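Local coordinates for protein type C neurotoxin (Clostridium botulinum, PDB 3PME) that probably binds gangliosides and membrane lipids on nerve cells, as the receptor-binding domain of a botulinum neurotoxin of mosaic C/D serotype, at residues I77-I90 / G99-W111. Numbering follows the deposited sequence.
Sequences ISKDLTNSHNEYTI and GWKLCIRNGNIEW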
loop_
_atom_site.group_PDB
_atom_site.type_symbol
_atom_site.label_atom_id
_atom_site.label_comp_id
_atom_site.label_asym_id
_atom_site.label_seq_id
_atom_site.Cartn_x
_atom_site.Cartn_y
_atom_site.Cartn_z
ATOM N N ILE A 77 0.498 -4.874 -8.217
ATOM C CA ILE A 77 0.435 -5.108 -9.658
ATOM C C ILE A 77 0.318 -3.772 -10.404
ATOM O O ILE A 77 -0.591 -2.998 -10.153
ATOM C CB ILE A 77 -0.733 -6.052 -10.024
ATOM C CG1 ILE A 77 -0.650 -7.339 -9.198
ATOM C CG2 ILE A 77 -0.701 -6.400 -11.503
ATOM C CD1 ILE A 77 -1.977 -8.067 -9.090
ATOM N N SER A 78 1.256 -3.496 -11.304
ATOM C CA SER A 78 1.277 -2.205 -11.987
ATOM C C SER A 78 -0.024 -1.890 -12.716
ATOM O O SER A 78 -0.796 -2.783 -13.071
ATOM C CB SER A 78 2.464 -2.123 -12.954
ATOM O OG SER A 78 2.208 -2.837 -14.156
ATOM N N LYS A 79 -0.269 -0.605 -12.928
ATOM C CA LYS A 79 -1.451 -0.176 -13.661
ATOM C C LYS A 79 -1.519 -0.793 -15.057
ATOM O O LYS A 79 -2.572 -1.284 -15.470
ATOM C CB LYS A 79 -1.496 1.354 -13.753
ATOM C CG LYS A 79 -2.604 1.873 -14.661
ATOM C CD LYS A 79 -2.675 3.409 -14.682
ATOM C CE LYS A 79 -1.375 4.029 -15.152
ATOM N NZ LYS A 79 -1.483 5.512 -15.326
ATOM N N ASP A 80 -0.409 -0.782 -15.790
ATOM C CA ASP A 80 -0.432 -1.294 -17.161
ATOM C C ASP A 80 -0.697 -2.798 -17.222
ATOM O O ASP A 80 -1.327 -3.276 -18.162
ATOM C CB ASP A 80 0.850 -0.942 -17.922
ATOM C CG ASP A 80 0.883 0.512 -18.381
ATOM O OD1 ASP A 80 0.078 1.316 -17.882
ATOM O OD2 ASP A 80 1.723 0.849 -19.241
ATOM N N LEU A 81 -0.223 -3.542 -16.223
ATOM C CA LEU A 81 -0.476 -4.975 -16.190
ATOM C C LEU A 81 -1.926 -5.217 -15.784
ATOM O O LEU A 81 -2.597 -6.091 -16.330
ATOM C CB LEU A 81 0.482 -5.660 -15.224
ATOM C CG LEU A 81 0.426 -7.181 -15.143
ATOM C CD1 LEU A 81 0.392 -7.765 -16.542
ATOM C CD2 LEU A 81 1.635 -7.681 -14.372
ATOM N N THR A 82 -2.415 -4.418 -14.841
ATOM C CA THR A 82 -3.789 -4.528 -14.353
ATOM C C THR A 82 -4.806 -4.236 -15.455
ATOM O O THR A 82 -5.849 -4.888 -15.546
ATOM C CB THR A 82 -4.022 -3.563 -13.175
ATOM O OG1 THR A 82 -3.149 -3.925 -12.095
ATOM C CG2 THR A 82 -5.476 -3.616 -12.697
ATOM N N ASN A 83 -4.473 -3.261 -16.296
ATOM C CA ASN A 83 -5.338 -2.818 -17.391
ATOM C C ASN A 83 -5.468 -3.845 -18.512
ATOM O O ASN A 83 -6.400 -3.794 -19.315
ATOM C CB ASN A 83 -4.804 -1.495 -17.952
ATOM C CG ASN A 83 -5.694 -0.906 -19.031
ATOM O OD1 ASN A 83 -6.886 -0.677 -18.810
ATOM N ND2 ASN A 83 -5.113 -0.642 -20.204
ATOM N N SER A 84 -4.532 -4.781 -18.567
ATOM C CA SER A 84 -4.532 -5.798 -19.613
ATOM C C SER A 84 -5.680 -6.805 -19.470
ATOM O O SER A 84 -5.960 -7.301 -18.377
ATOM C CB SER A 84 -3.193 -6.530 -19.623
ATOM O OG SER A 84 -3.174 -7.530 -20.620
ATOM N N HIS A 85 -6.329 -7.116 -20.588
ATOM C CA HIS A 85 -7.411 -8.088 -20.600
ATOM C C HIS A 85 -6.867 -9.508 -20.592
ATOM O O HIS A 85 -7.614 -10.466 -20.377
ATOM C CB HIS A 85 -8.281 -7.896 -21.847
ATOM C CG HIS A 85 -9.082 -6.634 -21.844
ATOM N ND1 HIS A 85 -8.594 -5.441 -22.333
ATOM C CD2 HIS A 85 -10.345 -6.381 -21.428
ATOM C CE1 HIS A 85 -9.519 -4.505 -22.210
ATOM N NE2 HIS A 85 -10.590 -5.050 -21.662
ATOM N N ASN A 86 -5.569 -9.639 -20.846
ATOM C CA ASN A 86 -4.938 -10.947 -21.009
ATOM C C ASN A 86 -4.751 -11.700 -19.689
ATOM O O ASN A 86 -4.947 -11.138 -18.605
ATOM C CB ASN A 86 -3.591 -10.806 -21.723
ATOM C CG ASN A 86 -3.713 -10.115 -23.075
ATOM O OD1 ASN A 86 -4.812 -9.961 -23.610
ATOM N ND2 ASN A 86 -2.580 -9.684 -23.625
ATOM N N GLU A 87 -4.386 -12.975 -19.803
ATOM C CA GLU A 87 -4.103 -13.826 -18.652
ATOM C C GLU A 87 -2.609 -14.088 -18.528
ATOM O O GLU A 87 -1.950 -14.417 -19.512
ATOM C CB GLU A 87 -4.840 -15.160 -18.787
ATOM C CG GLU A 87 -4.447 -16.183 -17.737
ATOM C CD GLU A 87 -5.163 -17.501 -17.930
ATOM O OE1 GLU A 87 -6.385 -17.552 -17.678
ATOM O OE2 GLU A 87 -4.507 -18.480 -18.345
ATOM N N TYR A 88 -2.075 -13.930 -17.320
ATOM C CA TYR A 88 -0.653 -14.133 -17.067
ATOM C C TYR A 88 -0.488 -15.099 -15.904
ATOM O O TYR A 88 -1.027 -14.861 -14.826
ATOM C CB TYR A 88 0.032 -12.804 -16.704
ATOM C CG TYR A 88 -0.188 -11.696 -17.721
ATOM C CD1 TYR A 88 0.744 -11.443 -18.712
ATOM C CD2 TYR A 88 -1.350 -10.931 -17.702
ATOM C CE1 TYR A 88 0.535 -10.441 -19.654
ATOM C CE2 TYR A 88 -1.564 -9.931 -18.635
ATOM C CZ TYR A 88 -0.619 -9.694 -19.607
ATOM O OH TYR A 88 -0.844 -8.703 -20.540
ATOM N N THR A 89 0.243 -16.189 -16.113
ATOM C CA THR A 89 0.611 -17.041 -14.991
ATOM C C THR A 89 1.764 -16.382 -14.246
ATOM O O THR A 89 2.772 -16.022 -14.852
ATOM C CB THR A 89 1.013 -18.452 -15.456
ATOM O OG1 THR A 89 -0.123 -19.091 -16.053
ATOM C CG2 THR A 89 1.483 -19.292 -14.274
ATOM N N ILE A 90 1.614 -16.214 -12.936
ATOM C CA ILE A 90 2.616 -15.536 -12.126
ATOM C C ILE A 90 3.379 -16.493 -11.206
ATOM O O ILE A 90 4.581 -16.343 -10.995
ATOM C CB ILE A 90 1.953 -14.456 -11.249
ATOM C CG1 ILE A 90 1.156 -13.484 -12.127
ATOM C CG2 ILE A 90 2.987 -13.741 -10.386
ATOM C CD1 ILE A 90 1.931 -12.945 -13.270
ATOM N N GLY A 99 -1.784 -29.629 -10.063
ATOM C CA GLY A 99 -1.078 -28.825 -9.079
ATOM C C GLY A 99 -1.844 -27.542 -8.835
ATOM O O GLY A 99 -3.069 -27.515 -8.878
ATOM N N TRP A 100 -1.123 -26.460 -8.582
ATOM C CA TRP A 100 -1.774 -25.165 -8.362
ATOM C C TRP A 100 -1.024 -24.069 -9.091
ATOM O O TRP A 100 0.150 -24.235 -9.434
ATOM C CB TRP A 100 -1.851 -24.837 -6.870
ATOM C CG TRP A 100 -0.509 -24.815 -6.166
ATOM C CD1 TRP A 100 0.139 -25.874 -5.592
ATOM C CD2 TRP A 100 0.341 -23.677 -5.977
ATOM N NE1 TRP A 100 1.334 -25.460 -5.050
ATOM C CE2 TRP A 100 1.475 -24.112 -5.266
ATOM C CE3 TRP A 100 0.241 -22.324 -6.327
ATOM C CZ2 TRP A 100 2.518 -23.244 -4.907
ATOM C CZ3 TRP A 100 1.271 -21.465 -5.964
ATOM C CH2 TRP A 100 2.392 -21.933 -5.265
ATOM N N LYS A 101 -1.709 -22.951 -9.342
ATOM C CA LYS A 101 -1.037 -21.773 -9.889
ATOM C C LYS A 101 -1.785 -20.503 -9.506
ATOM O O LYS A 101 -2.950 -20.536 -9.121
ATOM C CB LYS A 101 -0.889 -21.875 -11.416
ATOM C CG LYS A 101 -2.203 -21.921 -12.183
ATOM C CD LYS A 101 -1.962 -21.889 -13.693
ATOM C CE LYS A 101 -3.260 -22.130 -14.447
ATOM N NZ LYS A 101 -3.046 -22.213 -15.917
ATOM N N LEU A 102 -1.075 -19.384 -9.579
ATOM C CA LEU A 102 -1.669 -18.066 -9.411
ATOM C C LEU A 102 -1.525 -17.314 -10.718
ATOM O O LEU A 102 -0.431 -17.254 -11.293
ATOM C CB LEU A 102 -0.956 -17.284 -8.316
ATOM C CG LEU A 102 -1.508 -15.877 -8.041
ATOM C CD1 LEU A 102 -2.841 -15.962 -7.309
ATOM C CD2 LEU A 102 -0.500 -15.068 -7.236
ATOM N N CYS A 103 -2.628 -16.738 -11.185
ATOM C CA CYS A 103 -2.625 -15.928 -12.406
ATOM C C CYS A 103 -3.189 -14.541 -12.155
ATOM O O CYS A 103 -3.878 -14.300 -11.163
ATOM C CB CYS A 103 -3.474 -16.580 -13.496
ATOM S SG CYS A 103 -3.058 -18.282 -13.856
ATOM N N ILE A 104 -2.895 -13.636 -13.082
ATOM C CA ILE A 104 -3.547 -12.339 -13.170
ATOM C C ILE A 104 -4.294 -12.336 -14.489
ATOM O O ILE A 104 -3.757 -12.736 -15.517
ATOM C CB ILE A 104 -2.508 -11.198 -13.189
ATOM C CG1 ILE A 104 -1.771 -11.138 -11.856
ATOM C CG2 ILE A 104 -3.159 -9.861 -13.526
ATOM C CD1 ILE A 104 -2.636 -10.737 -10.735
ATOM N N ARG A 105 -5.547 -11.913 -14.468
ATOM C CA ARG A 105 -6.305 -11.863 -15.702
ATOM C C ARG A 105 -7.324 -10.744 -15.653
ATOM O O ARG A 105 -8.191 -10.720 -14.781
ATOM C CB ARG A 105 -7.004 -13.195 -15.974
ATOM C CG ARG A 105 -7.904 -13.147 -17.190
ATOM C CD ARG A 105 -8.517 -14.513 -17.494
ATOM N NE ARG A 105 -9.064 -15.163 -16.307
ATOM C CZ ARG A 105 -10.213 -14.823 -15.732
ATOM N NH1 ARG A 105 -10.939 -13.825 -16.223
ATOM N NH2 ARG A 105 -10.633 -15.474 -14.656
ATOM N N ASN A 106 -7.196 -9.809 -16.589
ATOM C CA ASN A 106 -8.145 -8.712 -16.707
ATOM C C ASN A 106 -8.439 -8.042 -15.362
ATOM O O ASN A 106 -9.599 -7.854 -14.994
ATOM C CB ASN A 106 -9.447 -9.226 -17.342
ATOM C CG ASN A 106 -10.348 -8.101 -17.815
ATOM O OD1 ASN A 106 -9.883 -6.995 -18.086
ATOM N ND2 ASN A 106 -11.643 -8.377 -17.917
ATOM N N GLY A 107 -7.396 -7.696 -14.617
ATOM C CA GLY A 107 -7.585 -6.962 -13.380
ATOM C C GLY A 107 -8.112 -7.799 -12.225
ATOM O O GLY A 107 -8.594 -7.269 -11.237
ATOM N N ASN A 108 -8.010 -9.114 -12.372
ATOM C CA ASN A 108 -8.357 -10.056 -11.314
ATOM C C ASN A 108 -7.129 -10.869 -10.938
ATOM O O ASN A 108 -6.268 -11.109 -11.779
ATOM C CB ASN A 108 -9.441 -11.035 -11.786
ATOM C CG ASN A 108 -10.784 -10.367 -12.029
ATOM O OD1 ASN A 108 -11.643 -10.334 -11.146
ATOM N ND2 ASN A 108 -10.970 -9.837 -13.233
ATOM N N ILE A 109 -7.041 -11.291 -9.679
ATOM C CA ILE A 109 -6.123 -12.375 -9.334
ATOM C C ILE A 109 -6.925 -13.661 -9.230
ATOM O O ILE A 109 -8.076 -13.659 -8.773
ATOM C CB ILE A 109 -5.322 -12.139 -8.027
ATOM C CG1 ILE A 109 -6.249 -11.878 -6.847
ATOM C CG2 ILE A 109 -4.329 -11.009 -8.192
ATOM C CD1 ILE A 109 -5.570 -12.127 -5.514
ATOM N N GLU A 110 -6.314 -14.757 -9.672
ATOM C CA GLU A 110 -7.008 -16.042 -9.717
ATOM C C GLU A 110 -6.104 -17.154 -9.212
ATOM O O GLU A 110 -4.975 -17.318 -9.685
ATOM C CB GLU A 110 -7.490 -16.351 -11.136
ATOM C CG GLU A 110 -8.364 -17.606 -11.212
ATOM C CD GLU A 110 -8.969 -17.842 -12.594
ATOM O OE1 GLU A 110 -8.518 -17.199 -13.565
ATOM O OE2 GLU A 110 -9.896 -18.679 -12.713
ATOM N N TRP A 111 -6.615 -17.912 -8.246
ATOM C CA TRP A 111 -5.900 -19.055 -7.695
ATOM C C TRP A 111 -6.566 -20.311 -8.210
ATOM O O TRP A 111 -7.778 -20.465 -8.101
ATOM C CB TRP A 111 -5.946 -19.028 -6.169
ATOM C CG TRP A 111 -5.508 -20.319 -5.510
ATOM C CD1 TRP A 111 -6.295 -21.390 -5.208
ATOM C CD2 TRP A 111 -4.195 -20.646 -5.054
ATOM N NE1 TRP A 111 -5.549 -22.373 -4.596
ATOM C CE2 TRP A 111 -4.256 -21.937 -4.489
ATOM C CE3 TRP A 111 -2.974 -19.971 -5.063
ATOM C CZ2 TRP A 111 -3.138 -22.569 -3.945
ATOM C CZ3 TRP A 111 -1.861 -20.602 -4.513
ATOM C CH2 TRP A 111 -1.957 -21.882 -3.961
HETATM O O HOH W 1 -4.876 -8.020 -15.957
HETATM O O HOH W 2 -8.396 -4.882 -16.494
HETATM O O HOH W 3 -2.743 -19.575 -16.710
#
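Tyr-88 and Ile-104 form the central pair of an antiparallel join between strands 87-90 and 100-105. Tyr-88 N donates to Ile-104 O at 2.7 Å, and Ile-104 N returns a bond to Tyr-88 O. Ile-90 N continues the pairing to Leu-102 O. At the other end Asn-106 N reaches Asn-86 O at 3.3 Å, a longer bond.

The side chain of Ile-104 lies on the buried face. Its CD1 meets Ile-77 CD1 tip to tip at 3.2 Å, closer than usual for two methyl groups. Its CG1 lies against Ile-90 CG1 at 3.8 Å. The Tyr-88 ring turns its edge to Ile-104 O, and Leu-81 CD1 covers one ring face. The Tyr-88 hydroxyl accepts from Ser-84 OG at 2.6 Å, which helps to fix the ring.

Glu-87, Thr-89, Cys-103 and Arg-105 line the other face. Glu-87 is extended, with CG anti to the backbone N (chi1 172°). The Glu-87 and Arg-105 side chains cross at a slant, with the carboxylate and guanidinium planes 61° apart. The Glu-87 OE1 to Arg-105 NE salt bridge is long, at 3.8 Å. Arg-105 NH2 makes the shorter one to Glu-110 OE1, at 2.9 Å. One water links Glu-87 OE2, Thr-89 OG1 and Lys-101 NZ.

A second water accepts from Gly-107 N and lies within hydrogen-bonding distance of Leu-81 O and Ser-84 O. It sits between the short helical segment, N-capped by Ser-78, and the type I' turn from Arg-105 to Asn-108. Beyond the pair, Ile-109 packs on Phe-141 and Val-143 of strand 141-148. The arrangement is a strand paired antiparallel with the first strand of a tight beta hairpin, within the concanavalin-like beta sandwich of the N-terminal receptor-binding subdomain.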